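Guanine deaminase (Escherichia coli, PDB 6OHB) catalyses the zinc-dependent hydrolytic deamination of guanine to xanthine and ammonia, the first step of guanine breakdown in purine metabolism. Local coordinates at residues 74-79 with 358-363; 274-279 with 296-301; 307-312 with 344-349; 322-327 with 338-343. All coordinates share one frame; numbering follows the deposited sequence.

Contact 1: residues 74-79 with 358-363; sequences IVPGFV and EAFYLA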
loop_
_atom_site.group_PDB
_atom_site.type_symbol
_atom_site.label_atom_id
_atom_site.label_comp_id
_atom_site.label_asym_id
_atom_site.label_seq_id
_atom_site.Cartn_x
_atom_site.Cartn_y
_atom_site.Cartn_z
ATOM N N ILE A 74 8.692 -6.036 -20.593
ATOM C CA ILE A 74 8.507 -4.754 -21.259
ATOM C C ILE A 74 7.017 -4.556 -21.489
ATOM O O ILE A 74 6.349 -5.402 -22.106
ATOM C CB ILE A 74 9.294 -4.679 -22.576
ATOM C CG1 ILE A 74 10.762 -5.022 -22.328
ATOM C CG2 ILE A 74 9.160 -3.300 -23.205
ATOM C CD1 ILE A 74 11.625 -4.949 -23.589
ATOM N N VAL A 75 6.507 -3.437 -20.984
ATOM C CA VAL A 75 5.083 -3.117 -21.033
ATOM C C VAL A 75 4.927 -1.732 -21.639
ATOM O O VAL A 75 5.875 -0.931 -21.646
ATOM C CB VAL A 75 4.442 -3.180 -19.626
ATOM C CG1 VAL A 75 4.665 -4.542 -19.016
ATOM C CG2 VAL A 75 5.028 -2.098 -18.724
ATOM N N PRO A 76 3.753 -1.419 -22.181
ATOM C CA PRO A 76 3.512 -0.044 -22.628
ATOM C C PRO A 76 3.524 0.904 -21.438
ATOM O O PRO A 76 3.229 0.515 -20.307
ATOM C CB PRO A 76 2.125 -0.115 -23.279
ATOM C CG PRO A 76 1.894 -1.565 -23.553
ATOM C CD PRO A 76 2.613 -2.303 -22.474
ATOM N N GLY A 77 3.886 2.158 -21.705
ATOM C CA GLY A 77 3.952 3.145 -20.639
ATOM C C GLY A 77 2.615 3.291 -19.933
ATOM O O GLY A 77 1.549 3.205 -20.548
ATOM N N PHE A 78 2.674 3.471 -18.615
ATOM C CA PHE A 78 1.452 3.624 -17.838
ATOM C C PHE A 78 0.797 4.980 -18.085
ATOM O O PHE A 78 1.467 5.990 -18.347
ATOM C CB PHE A 78 1.736 3.435 -16.346
ATOM C CG PHE A 78 2.318 2.091 -16.016
ATOM C CD1 PHE A 78 1.757 0.934 -16.533
ATOM C CD2 PHE A 78 3.439 1.985 -15.209
ATOM C CE1 PHE A 78 2.292 -0.305 -16.244
ATOM C CE2 PHE A 78 3.982 0.746 -14.915
ATOM C CZ PHE A 78 3.405 -0.401 -15.436
ATOM N N VAL A 79 -0.530 4.991 -17.944
ATOM C CA VAL A 79 -1.374 6.146 -18.227
ATOM C C VAL A 79 -2.072 6.539 -16.928
ATOM O O VAL A 79 -2.925 5.797 -16.421
ATOM C CB VAL A 79 -2.398 5.845 -19.329
ATOM C CG1 VAL A 79 -3.261 7.070 -19.592
ATOM C CG2 VAL A 79 -1.685 5.385 -20.606
ATOM N N GLU A 358 -7.409 -7.389 -16.075
ATOM C CA GLU A 358 -8.165 -6.138 -16.017
ATOM C C GLU A 358 -7.317 -4.996 -15.467
ATOM O O GLU A 358 -7.380 -3.869 -15.972
ATOM C CB GLU A 358 -9.427 -6.320 -15.173
ATOM C CG GLU A 358 -10.406 -5.161 -15.278
ATOM C CD GLU A 358 -11.636 -5.354 -14.407
ATOM O OE1 GLU A 358 -11.820 -6.465 -13.864
ATOM O OE2 GLU A 358 -12.425 -4.398 -14.277
ATOM N N ALA A 359 -6.529 -5.265 -14.422
ATOM C CA ALA A 359 -5.668 -4.233 -13.851
ATOM C C ALA A 359 -4.626 -3.770 -14.860
ATOM O O ALA A 359 -4.421 -2.563 -15.059
ATOM C CB ALA A 359 -4.998 -4.764 -12.581
ATOM N N PHE A 360 -3.959 -4.722 -15.517
ATOM C CA PHE A 360 -2.980 -4.362 -16.538
ATOM C C PHE A 360 -3.637 -3.573 -17.667
ATOM O O PHE A 360 -3.072 -2.593 -18.164
ATOM C CB PHE A 360 -2.299 -5.627 -17.066
ATOM C CG PHE A 360 -1.302 -5.374 -18.163
ATOM C CD1 PHE A 360 -0.020 -4.943 -17.865
ATOM C CD2 PHE A 360 -1.638 -5.592 -19.491
ATOM C CE1 PHE A 360 0.908 -4.715 -18.873
ATOM C CE2 PHE A 360 -0.717 -5.367 -20.504
ATOM C CZ PHE A 360 0.558 -4.927 -20.192
ATOM N N TYR A 361 -4.846 -3.970 -18.063
ATOM C CA TYR A 361 -5.554 -3.268 -19.125
ATOM C C TYR A 361 -5.855 -1.829 -18.730
ATOM O O TYR A 361 -5.580 -0.891 -19.489
ATOM C CB TYR A 361 -6.841 -4.020 -19.457
ATOM C CG TYR A 361 -7.705 -3.355 -20.495
ATOM C CD1 TYR A 361 -7.388 -3.435 -21.850
ATOM C CD2 TYR A 361 -8.849 -2.660 -20.126
ATOM C CE1 TYR A 361 -8.185 -2.833 -22.805
ATOM C CE2 TYR A 361 -9.651 -2.055 -21.071
ATOM C CZ TYR A 361 -9.316 -2.143 -22.411
ATOM O OH TYR A 361 -10.115 -1.540 -23.355
ATOM N N LEU A 362 -6.409 -1.632 -17.531
ATOM C CA LEU A 362 -6.728 -0.278 -17.089
ATOM C C LEU A 362 -5.473 0.569 -16.946
ATOM O O LEU A 362 -5.526 1.789 -17.129
ATOM C CB LEU A 362 -7.494 -0.324 -15.768
ATOM C CG LEU A 362 -8.914 -0.888 -15.839
ATOM C CD1 LEU A 362 -9.502 -1.042 -14.443
ATOM C CD2 LEU A 362 -9.793 -0.001 -16.696
ATOM N N ALA A 363 -4.332 -0.060 -16.636
ATOM C CA ALA A 363 -3.096 0.702 -16.486
ATOM C C ALA A 363 -2.531 1.161 -17.827
ATOM O O ALA A 363 -1.821 2.170 -17.879
ATOM C CB ALA A 363 -2.055 -0.125 -15.732
HETATM O O HOH W 1 -5.278 4.357 -16.445
#
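Phe360 of helix 358-363 brings the end of its ring up to strand 74-76 because its CG stands anti to the backbone N (chi1 178°), which carries the ring away from the helix. Val75 lies at the edge of that ring, near its plane, with CG1 3.8 Å from CE1 of Phe360, while Pro76 CD comes in obliquely, 4.0 Å from CZ of the same ring. Phe78 has CG anti to its carbonyl carbon, beside the backbone N (chi1 -59°), and this sets its CD1 4.0 Å from the methyl CB of Ala363. One polar link joins the backbones near the end of the helix, where Val79 N donates to Ala363 O at 3.1 Å, arriving nearly along the C=O axis. Strand 73-84 is the first of the amidohydrolase barrel and runs on to the zinc ligands His82 and His84; Met336 of helix 336-349 also packs on Phe78 and Ala363. Chemically, the contact is an apolar seam closed by backbone polarity: the last carbonyl of the helix takes a strand amide, and the one before it, Leu362 O, a water shared with Val79 O.

Contact 2: residues 274-279 with 296-301; sequences FAHCVH and AFCPTS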
loop_
_atom_site.group_PDB
_atom_site.type_symbol
_atom_site.label_atom_id
_atom_site.label_comp_id
_atom_site.label_asym_id
_atom_site.label_seq_id
_atom_site.Cartn_x
_atom_site.Cartn_y
_atom_site.Cartn_z
ATOM N N PHE A 274 -13.886 12.907 -15.600
ATOM C CA PHE A 274 -14.405 13.282 -14.294
ATOM C C PHE A 274 -13.740 12.402 -13.246
ATOM O O PHE A 274 -13.889 11.173 -13.269
ATOM C CB PHE A 274 -15.928 13.143 -14.260
ATOM C CG PHE A 274 -16.628 14.003 -15.277
ATOM C CD1 PHE A 274 -16.867 15.343 -15.021
ATOM C CD2 PHE A 274 -17.026 13.477 -16.499
ATOM C CE1 PHE A 274 -17.497 16.145 -15.956
ATOM C CE2 PHE A 274 -17.655 14.271 -17.441
ATOM C CZ PHE A 274 -17.893 15.609 -17.168
ATOM N N ALA A 275 -13.008 13.035 -12.341
ATOM C CA ALA A 275 -12.275 12.333 -11.301
ATOM C C ALA A 275 -13.202 11.911 -10.170
ATOM O O ALA A 275 -14.127 12.644 -9.800
ATOM C CB ALA A 275 -11.156 13.217 -10.753
ATOM N N HIS A 276 -12.959 10.693 -9.669
ATOM C CA HIS A 276 -13.531 10.095 -8.461
ATOM C C HIS A 276 -14.852 9.393 -8.748
ATOM O O HIS A 276 -14.875 8.163 -8.853
ATOM C CB HIS A 276 -13.671 11.134 -7.346
ATOM C CG HIS A 276 -12.372 11.775 -6.969
ATOM N ND1 HIS A 276 -11.330 11.067 -6.409
ATOM C CD2 HIS A 276 -11.940 13.054 -7.085
ATOM C CE1 HIS A 276 -10.314 11.883 -6.190
ATOM N NE2 HIS A 276 -10.657 13.095 -6.591
ATOM N N CYS A 277 -15.948 10.146 -8.884
ATOM C CA CYS A 277 -17.246 9.563 -9.243
ATOM C C CYS A 277 -17.640 8.448 -8.278
ATOM O O CYS A 277 -18.076 7.369 -8.689
ATOM C CB CYS A 277 -17.237 9.044 -10.682
ATOM S SG CYS A 277 -17.005 10.334 -11.916
ATOM N N VAL A 278 -17.475 8.713 -6.980
ATOM C CA VAL A 278 -17.704 7.689 -5.966
ATOM C C VAL A 278 -19.187 7.548 -5.631
ATOM O O VAL A 278 -19.661 6.438 -5.360
ATOM C CB VAL A 278 -16.876 8.020 -4.709
ATOM C CG1 VAL A 278 -17.083 6.975 -3.625
ATOM C CG2 VAL A 278 -15.401 8.157 -5.071
ATOM N N HIS A 279 -19.945 8.641 -5.667
ATOM C CA HIS A 279 -21.359 8.655 -5.286
ATOM C C HIS A 279 -22.173 9.188 -6.458
ATOM O O HIS A 279 -22.530 10.367 -6.489
ATOM C CB HIS A 279 -21.573 9.495 -4.022
ATOM C CG HIS A 279 -20.665 9.125 -2.893
ATOM N ND1 HIS A 279 -20.810 7.956 -2.177
ATOM C CD2 HIS A 279 -19.591 9.760 -2.365
ATOM C CE1 HIS A 279 -19.870 7.891 -1.251
ATOM N NE2 HIS A 279 -19.117 8.973 -1.343
ATOM N N ALA A 296 -12.092 8.937 -13.955
ATOM C CA ALA A 296 -10.765 8.679 -13.399
ATOM C C ALA A 296 -10.922 8.040 -12.022
ATOM O O ALA A 296 -11.264 8.722 -11.050
ATOM C CB ALA A 296 -9.944 9.964 -13.313
ATOM N N PHE A 297 -10.642 6.741 -11.948
ATOM C CA PHE A 297 -10.707 5.955 -10.719
ATOM C C PHE A 297 -9.425 6.177 -9.921
ATOM O O PHE A 297 -8.329 5.878 -10.408
ATOM C CB PHE A 297 -10.915 4.483 -11.098
ATOM C CG PHE A 297 -11.045 3.525 -9.935
ATOM C CD1 PHE A 297 -11.295 3.962 -8.645
ATOM C CD2 PHE A 297 -10.918 2.158 -10.160
ATOM C CE1 PHE A 297 -11.408 3.054 -7.599
ATOM C CE2 PHE A 297 -11.028 1.253 -9.127
ATOM C CZ PHE A 297 -11.271 1.696 -7.844
ATOM N N CYS A 298 -9.557 6.696 -8.695
ATOM C CA CYS A 298 -8.414 6.976 -7.821
ATOM C C CYS A 298 -8.635 6.325 -6.462
ATOM O O CYS A 298 -9.108 6.985 -5.519
ATOM C CB CYS A 298 -8.213 8.483 -7.627
ATOM S SG CYS A 298 -8.495 9.552 -9.050
ATOM N N PRO A 299 -8.252 5.052 -6.304
ATOM C CA PRO A 299 -8.583 4.362 -5.044
ATOM C C PRO A 299 -7.831 4.887 -3.827
ATOM O O PRO A 299 -8.400 4.931 -2.724
ATOM C CB PRO A 299 -8.236 2.898 -5.344
ATOM C CG PRO A 299 -7.249 2.963 -6.470
ATOM C CD PRO A 299 -7.671 4.140 -7.303
ATOM N N THR A 300 -6.572 5.301 -3.992
ATOM C CA THR A 300 -5.745 5.654 -2.839
ATOM C C THR A 300 -6.297 6.867 -2.096
ATOM O O THR A 300 -6.492 6.827 -0.875
ATOM C CB THR A 300 -4.305 5.906 -3.291
ATOM O OG1 THR A 300 -3.784 4.725 -3.907
ATOM C CG2 THR A 300 -3.423 6.269 -2.102
ATOM N N SER A 301 -6.551 7.960 -2.820
ATOM C CA SER A 301 -7.129 9.135 -2.180
ATOM C C SER A 301 -8.558 8.875 -1.713
ATOM O O SER A 301 -8.974 9.410 -0.679
ATOM C CB SER A 301 -7.070 10.341 -3.121
ATOM O OG SER A 301 -8.206 10.393 -3.960
HETATM O O HOH W 2 -12.507 7.066 -7.698
#
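The imidazole of His276 is the flat group on which this contact turns. At its edge, near the ring plane, sits the hydroxyl of Ser301, with OG 3.4 Å from CE1 of His276; Cys298 SG comes in obliquely, 4.5 Å from the His276 ring centroid. The zinc ligand His237 meets the ring with planes inclined by about 20°. Pro299 CD lies over one face of the Phe297 ring, 3.8 Å above its plane and offset toward the rim. Both ring nitrogens of His276 have partners: ND1 is hydrogen-bonded to Asn302 OD1, and NE2 makes a weak bond to OD2 of Asp327, itself a zinc ligand. Carboxylate and metal so close would probably polarise the imidazole. CG lies beside the backbone N (chi1 -59°), bringing the ring's end near 296-301 although the CB bond points away. An alanine here would remove both ring nitrogens and would probably loosen Asp327 OD2 and Asn302 OD1 beside the metal. The ring follows strand 272-274, which pairs in parallel with 294-297 in the TIM-like amidohydrolase barrel, the site lying at the strands' C-terminal ends. Two backbone bonds make the parallel bridge of Ala275 with Ala296: Ala296 N donates to Phe274 O at 2.9 Å from above the carbonyl plane, and His276 N to Ala296 O in plane, also at 2.9 Å. Beyond it, a water donates to His276 O and accepts from Cys298 N.

Contact 3: residues 307-312 with 344-349; sequences SGLFNL and YKVLQL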
loop_
_atom_site.group_PDB
_atom_site.type_symbol
_atom_site.label_atom_id
_atom_site.label_comp_id
_atom_site.label_asym_id
_atom_site.label_seq_id
_atom_site.Cartn_x
_atom_site.Cartn_y
_atom_site.Cartn_z
ATOM N N SER A 307 -13.624 8.677 1.382
ATOM C CA SER A 307 -14.589 9.073 0.373
ATOM C C SER A 307 -15.621 7.980 0.104
ATOM O O SER A 307 -16.825 8.259 0.021
ATOM C CB SER A 307 -13.839 9.437 -0.903
ATOM O OG SER A 307 -13.448 10.802 -0.843
ATOM N N GLY A 308 -15.176 6.743 -0.059
ATOM C CA GLY A 308 -16.057 5.642 -0.381
ATOM C C GLY A 308 -15.406 4.747 -1.409
ATOM O O GLY A 308 -14.223 4.877 -1.710
ATOM N N LEU A 309 -16.202 3.864 -1.999
ATOM C CA LEU A 309 -15.692 2.833 -2.894
ATOM C C LEU A 309 -16.316 2.998 -4.276
ATOM O O LEU A 309 -17.540 2.908 -4.421
ATOM C CB LEU A 309 -15.980 1.442 -2.325
ATOM C CG LEU A 309 -15.827 1.291 -0.808
ATOM C CD1 LEU A 309 -16.205 -0.114 -0.368
ATOM C CD2 LEU A 309 -14.407 1.617 -0.382
ATOM N N PHE A 310 -15.471 3.217 -5.285
ATOM C CA PHE A 310 -15.952 3.410 -6.648
ATOM C C PHE A 310 -16.494 2.097 -7.186
ATOM O O PHE A 310 -15.862 1.045 -7.044
ATOM C CB PHE A 310 -14.823 3.937 -7.539
ATOM C CG PHE A 310 -15.158 3.974 -9.014
ATOM C CD1 PHE A 310 -15.940 4.990 -9.541
ATOM C CD2 PHE A 310 -14.678 2.996 -9.874
ATOM C CE1 PHE A 310 -16.242 5.027 -10.887
ATOM C CE2 PHE A 310 -14.977 3.024 -11.227
ATOM C CZ PHE A 310 -15.758 4.043 -11.733
ATOM N N ASN A 311 -17.665 2.165 -7.818
ATOM C CA ASN A 311 -18.375 0.978 -8.291
ATOM C C ASN A 311 -17.941 0.693 -9.726
ATOM O O ASN A 311 -18.605 1.052 -10.699
ATOM C CB ASN A 311 -19.882 1.190 -8.184
ATOM C CG ASN A 311 -20.669 -0.097 -8.320
ATOM O OD1 ASN A 311 -20.102 -1.171 -8.525
ATOM N ND2 ASN A 311 -21.990 0.007 -8.218
ATOM N N LEU A 312 -16.784 0.036 -9.849
ATOM C CA LEU A 312 -16.260 -0.300 -11.169
ATOM C C LEU A 312 -17.178 -1.266 -11.905
ATOM O O LEU A 312 -17.259 -1.233 -13.140
ATOM C CB LEU A 312 -14.853 -0.889 -11.041
ATOM C CG LEU A 312 -14.159 -1.288 -12.348
ATOM C CD1 LEU A 312 -13.868 -0.061 -13.197
ATOM C CD2 LEU A 312 -12.882 -2.065 -12.071
ATOM N N TYR A 344 -7.565 -2.940 -6.174
ATOM C CA TYR A 344 -7.903 -4.317 -5.844
ATOM C C TYR A 344 -8.509 -4.420 -4.446
ATOM O O TYR A 344 -9.491 -5.144 -4.242
ATOM C CB TYR A 344 -6.657 -5.197 -5.971
ATOM C CG TYR A 344 -6.914 -6.660 -5.703
ATOM C CD1 TYR A 344 -6.857 -7.175 -4.407
ATOM C CD2 TYR A 344 -7.223 -7.529 -6.742
ATOM C CE1 TYR A 344 -7.103 -8.519 -4.157
ATOM C CE2 TYR A 344 -7.466 -8.873 -6.504
ATOM C CZ TYR A 344 -7.407 -9.362 -5.212
ATOM O OH TYR A 344 -7.650 -10.698 -4.978
ATOM N N LYS A 345 -7.942 -3.706 -3.466
ATOM C CA LYS A 345 -8.536 -3.759 -2.123
ATOM C C LYS A 345 -9.931 -3.130 -2.095
ATOM O O LYS A 345 -10.856 -3.681 -1.483
ATOM C CB LYS A 345 -7.625 -3.094 -1.088
ATOM C CG LYS A 345 -6.317 -3.836 -0.857
ATOM C CD LYS A 345 -5.404 -3.042 0.054
ATOM C CE LYS A 345 -3.990 -2.992 -0.480
ATOM N NZ LYS A 345 -3.313 -1.743 -0.047
ATOM N N VAL A 346 -10.102 -1.981 -2.754
ATOM C CA VAL A 346 -11.413 -1.332 -2.798
ATOM C C VAL A 346 -12.457 -2.273 -3.398
ATOM O O VAL A 346 -13.573 -2.439 -2.867
ATOM C CB VAL A 346 -11.305 -0.017 -3.598
ATOM C CG1 VAL A 346 -12.653 0.395 -4.167
ATOM C CG2 VAL A 346 -10.700 1.092 -2.740
ATOM N N LEU A 347 -12.093 -2.952 -4.487
ATOM C CA LEU A 347 -13.052 -3.819 -5.156
ATOM C C LEU A 347 -13.311 -5.092 -4.358
ATOM O O LEU A 347 -14.439 -5.597 -4.343
ATOM C CB LEU A 347 -12.563 -4.116 -6.570
ATOM C CG LEU A 347 -12.590 -2.773 -7.303
ATOM C CD1 LEU A 347 -11.749 -2.785 -8.571
ATOM C CD2 LEU A 347 -14.036 -2.352 -7.580
ATOM N N GLN A 348 -12.289 -5.622 -3.677
ATOM C CA GLN A 348 -12.524 -6.742 -2.771
ATOM C C GLN A 348 -13.515 -6.354 -1.683
ATOM O O GLN A 348 -14.343 -7.170 -1.262
ATOM C CB GLN A 348 -11.211 -7.208 -2.138
ATOM C CG GLN A 348 -10.428 -8.226 -2.952
ATOM C CD GLN A 348 -11.186 -9.524 -3.172
ATOM O OE1 GLN A 348 -11.512 -9.879 -4.308
ATOM N NE2 GLN A 348 -11.489 -10.227 -2.086
ATOM N N LEU A 349 -13.440 -5.107 -1.209
ATOM C CA LEU A 349 -14.426 -4.646 -0.240
ATOM C C LEU A 349 -15.819 -4.572 -0.846
ATOM O O LEU A 349 -16.814 -4.738 -0.128
ATOM C CB LEU A 349 -14.032 -3.286 0.323
ATOM C CG LEU A 349 -12.957 -3.276 1.405
ATOM C CD1 LEU A 349 -12.658 -1.844 1.773
ATOM C CD2 LEU A 349 -13.388 -4.067 2.631
#
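In this barrel of the amidohydrolase superfamily, the irregular segment 307-312 follows one barrel strand and its short helix, and lies across the last turns of helix 336-349. No hydrogen bond crosses between the two segments; the join is made by aliphatic branches. Its tighter, buried part is the Leu312-Leu347 pair, whose chains cross obliquely. Leu312 has CG anti to the backbone N (chi1 -180°), and its CD2 meets Leu347 CD1 at 3.7 Å. The other branch of Leu347, CD2, lies 3.8 Å from Leu312 CB, so both methyls of Leu347 grip Leu312, and CD2 reaches Phe310 O as well. That carbonyl finds a polar partner in NE2 of Gln350. Phe297 of strand 294-297 packs on Val346 and Leu347, and its ring meets that of Phe310, continuing the apolar layer toward the barrel. The outer part is looser toward solvent, for Leu309 and Leu349 are both partly exposed. Here the chains cross at about a right angle, and Leu309 CD1 rests against CB, not the branched end, of Leu349 at 3.9 Å. The second subunit borders this side: Leu349 of the neighbouring subunit packs on both residues. Between the two parts stands Val346, its CG1 anti to the backbone N and 3.9 Å from Leu309 CB.

Contact 4: residues 322-327 with 338-343; sequences VGMGTD and QTLNEA. With ZN (zinc ion), chain E.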
loop_
_atom_site.group_PDB
_atom_site.type_symbol
_atom_site.label_atom_id
_atom_site.label_comp_id
_atom_site.label_asym_id
_atom_site.label_seq_id
_atom_site.Cartn_x
_atom_site.Cartn_y
_atom_site.Cartn_z
ATOM N N VAL A 322 -13.266 3.900 -18.027
ATOM C CA VAL A 322 -12.614 4.153 -16.745
ATOM C C VAL A 322 -11.106 4.037 -16.917
ATOM O O VAL A 322 -10.617 3.076 -17.518
ATOM C CB VAL A 322 -13.102 3.184 -15.649
ATOM C CG1 VAL A 322 -12.251 3.316 -14.388
ATOM C CG2 VAL A 322 -14.563 3.441 -15.330
ATOM N N GLY A 323 -10.375 5.016 -16.374
ATOM C CA GLY A 323 -8.937 4.941 -16.244
ATOM C C GLY A 323 -8.530 5.130 -14.786
ATOM O O GLY A 323 -9.348 5.484 -13.928
ATOM N N MET A 324 -7.255 4.868 -14.509
ATOM C CA MET A 324 -6.713 4.953 -13.157
ATOM C C MET A 324 -5.975 6.272 -12.942
ATOM O O MET A 324 -5.198 6.702 -13.795
ATOM C CB MET A 324 -5.758 3.789 -12.877
ATOM C CG MET A 324 -6.350 2.399 -13.077
ATOM S SD MET A 324 -7.767 2.043 -12.025
ATOM C CE MET A 324 -7.068 2.351 -10.398
ATOM N N GLY A 325 -6.217 6.902 -11.796
ATOM C CA GLY A 325 -5.499 8.101 -11.409
ATOM C C GLY A 325 -4.944 7.959 -10.006
ATOM O O GLY A 325 -5.468 7.216 -9.180
ATOM N N THR A 326 -3.835 8.651 -9.759
ATOM C CA THR A 326 -3.211 8.644 -8.436
ATOM C C THR A 326 -3.743 9.683 -7.429
ATOM O O THR A 326 -3.598 9.444 -6.220
ATOM C CB THR A 326 -1.689 8.815 -8.565
ATOM O OG1 THR A 326 -1.389 10.032 -9.254
ATOM C CG2 THR A 326 -1.071 7.643 -9.310
ATOM N N ASP A 327 -4.406 10.762 -7.883
ATOM C CA ASP A 327 -4.640 12.016 -7.126
ATOM C C ASP A 327 -3.447 12.326 -6.244
ATOM O O ASP A 327 -3.585 12.548 -5.043
ATOM C CB ASP A 327 -5.971 12.079 -6.333
ATOM C CG ASP A 327 -6.687 13.469 -6.551
ATOM O OD1 ASP A 327 -6.056 14.348 -7.067
ATOM O OD2 ASP A 327 -7.813 13.839 -6.249
ATOM N N GLN A 338 1.097 0.233 -7.387
ATOM C CA GLN A 338 0.497 0.421 -6.073
ATOM C C GLN A 338 -0.926 0.957 -6.182
ATOM O O GLN A 338 -1.797 0.587 -5.381
ATOM C CB GLN A 338 1.377 1.356 -5.240
ATOM C CG GLN A 338 2.778 0.811 -5.031
ATOM C CD GLN A 338 3.632 1.690 -4.139
ATOM O OE1 GLN A 338 3.948 2.826 -4.487
ATOM N NE2 GLN A 338 4.015 1.161 -2.983
ATOM N N THR A 339 -1.185 1.828 -7.168
ATOM C CA THR A 339 -2.551 2.306 -7.397
ATOM C C THR A 339 -3.493 1.149 -7.705
ATOM O O THR A 339 -4.618 1.093 -7.192
ATOM C CB THR A 339 -2.580 3.335 -8.529
ATOM O OG1 THR A 339 -1.700 4.418 -8.213
ATOM C CG2 THR A 339 -3.986 3.881 -8.720
ATOM N N LEU A 340 -3.048 0.212 -8.541
ATOM C CA LEU A 340 -3.883 -0.940 -8.854
ATOM C C LEU A 340 -4.023 -1.857 -7.647
ATOM O O LEU A 340 -5.068 -2.486 -7.466
ATOM C CB LEU A 340 -3.306 -1.699 -10.045
ATOM C CG LEU A 340 -3.265 -0.945 -11.375
ATOM C CD1 LEU A 340 -2.357 -1.679 -12.355
ATOM C CD2 LEU A 340 -4.667 -0.770 -11.948
ATOM N N ASN A 341 -2.989 -1.949 -6.812
ATOM C CA ASN A 341 -3.129 -2.669 -5.546
ATOM C C ASN A 341 -4.257 -2.081 -4.694
ATOM O O ASN A 341 -5.095 -2.820 -4.140
ATOM C CB ASN A 341 -1.805 -2.629 -4.786
ATOM C CG ASN A 341 -1.688 -3.736 -3.760
ATOM O OD1 ASN A 341 -2.109 -4.868 -3.997
ATOM N ND2 ASN A 341 -1.115 -3.412 -2.606
ATOM N N GLU A 342 -4.311 -0.749 -4.600
ATOM C CA GLU A 342 -5.375 -0.122 -3.814
ATOM C C GLU A 342 -6.739 -0.333 -4.462
ATOM O O GLU A 342 -7.740 -0.555 -3.763
ATOM C CB GLU A 342 -5.099 1.370 -3.631
ATOM C CG GLU A 342 -3.804 1.675 -2.898
ATOM C CD GLU A 342 -3.818 1.201 -1.457
ATOM O OE1 GLU A 342 -4.833 1.432 -0.766
ATOM O OE2 GLU A 342 -2.812 0.602 -1.017
ATOM N N ALA A 343 -6.794 -0.279 -5.795
ATOM C CA ALA A 343 -8.038 -0.575 -6.496
ATOM C C ALA A 343 -8.503 -1.992 -6.202
ATOM O O ALA A 343 -9.700 -2.238 -6.010
ATOM C CB ALA A 343 -7.860 -0.374 -7.999
HETATM ZN ZN ZN E . -7.817 15.483 -7.654
#
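Strand 321-324 of the TIM-like amidohydrolase barrel faces the helix 336-349 that follows it; the short segments 322-324 and 338-343 run at 124° to each other with axes 10.6 Å apart. Met324 makes most of the contact. Its chain is bent at both chi2 (-60°) and chi3 (-56°), so that it folds over the helix surface: CG lies 3.8 Å from Leu340 CD2, the two chains crossing obliquely, while the CE methyl turns to Ala343 CB at 3.7 Å. Past Thr339 the same chain slides in the opposite direction, CE lying 3.8 Å from Thr339 CG2. A serine in place of Met324 would remove CG, SD and the CE methyl, and with them the contacts to Thr339, Leu340 and Ala343, and would probably loosen the packing of helix against strand. Farther along, Thr326 and Thr339 cross at about a right angle, methyl CG2 of the former to OG1 of the latter at 3.5 Å. Their hydroxyls are engaged elsewhere, Thr326 OG1 with Asp80 OD2 and Thr339 OG1 with Asn335 O. Beyond the strand the chain turns to the metal site, where His82, His84 and His237 also bind. Asp327 grips zinc through both carboxylate oxygens, OD1 and OD2 each 2.2 Å from ZN.

Contact 1 embraces the other three along the chain: contact 2 closes before contacts 3 and 4 open, and contact 4 is nested within the loop closed by contact 3. Contacts 3 and 4 share helix 336-349, whose successor, helix 356-363, serves contact 1. Contacts 2 and 4 sit on the neighbouring strands 294-297 and 321-324, their centres about 9 Å apart, whereas contacts 1 and 3 have centres about 19 Å apart. The arrangement illustrates how an amidohydrolase barrel arranges its packing around one metal site: contacts 2 and 4 meet beside the zinc, where His276 bonds weakly to the ligand Asp327, contact 1 joins the first barrel strand to an outer helix, and contacts 3 and 4 both reach the second subunit.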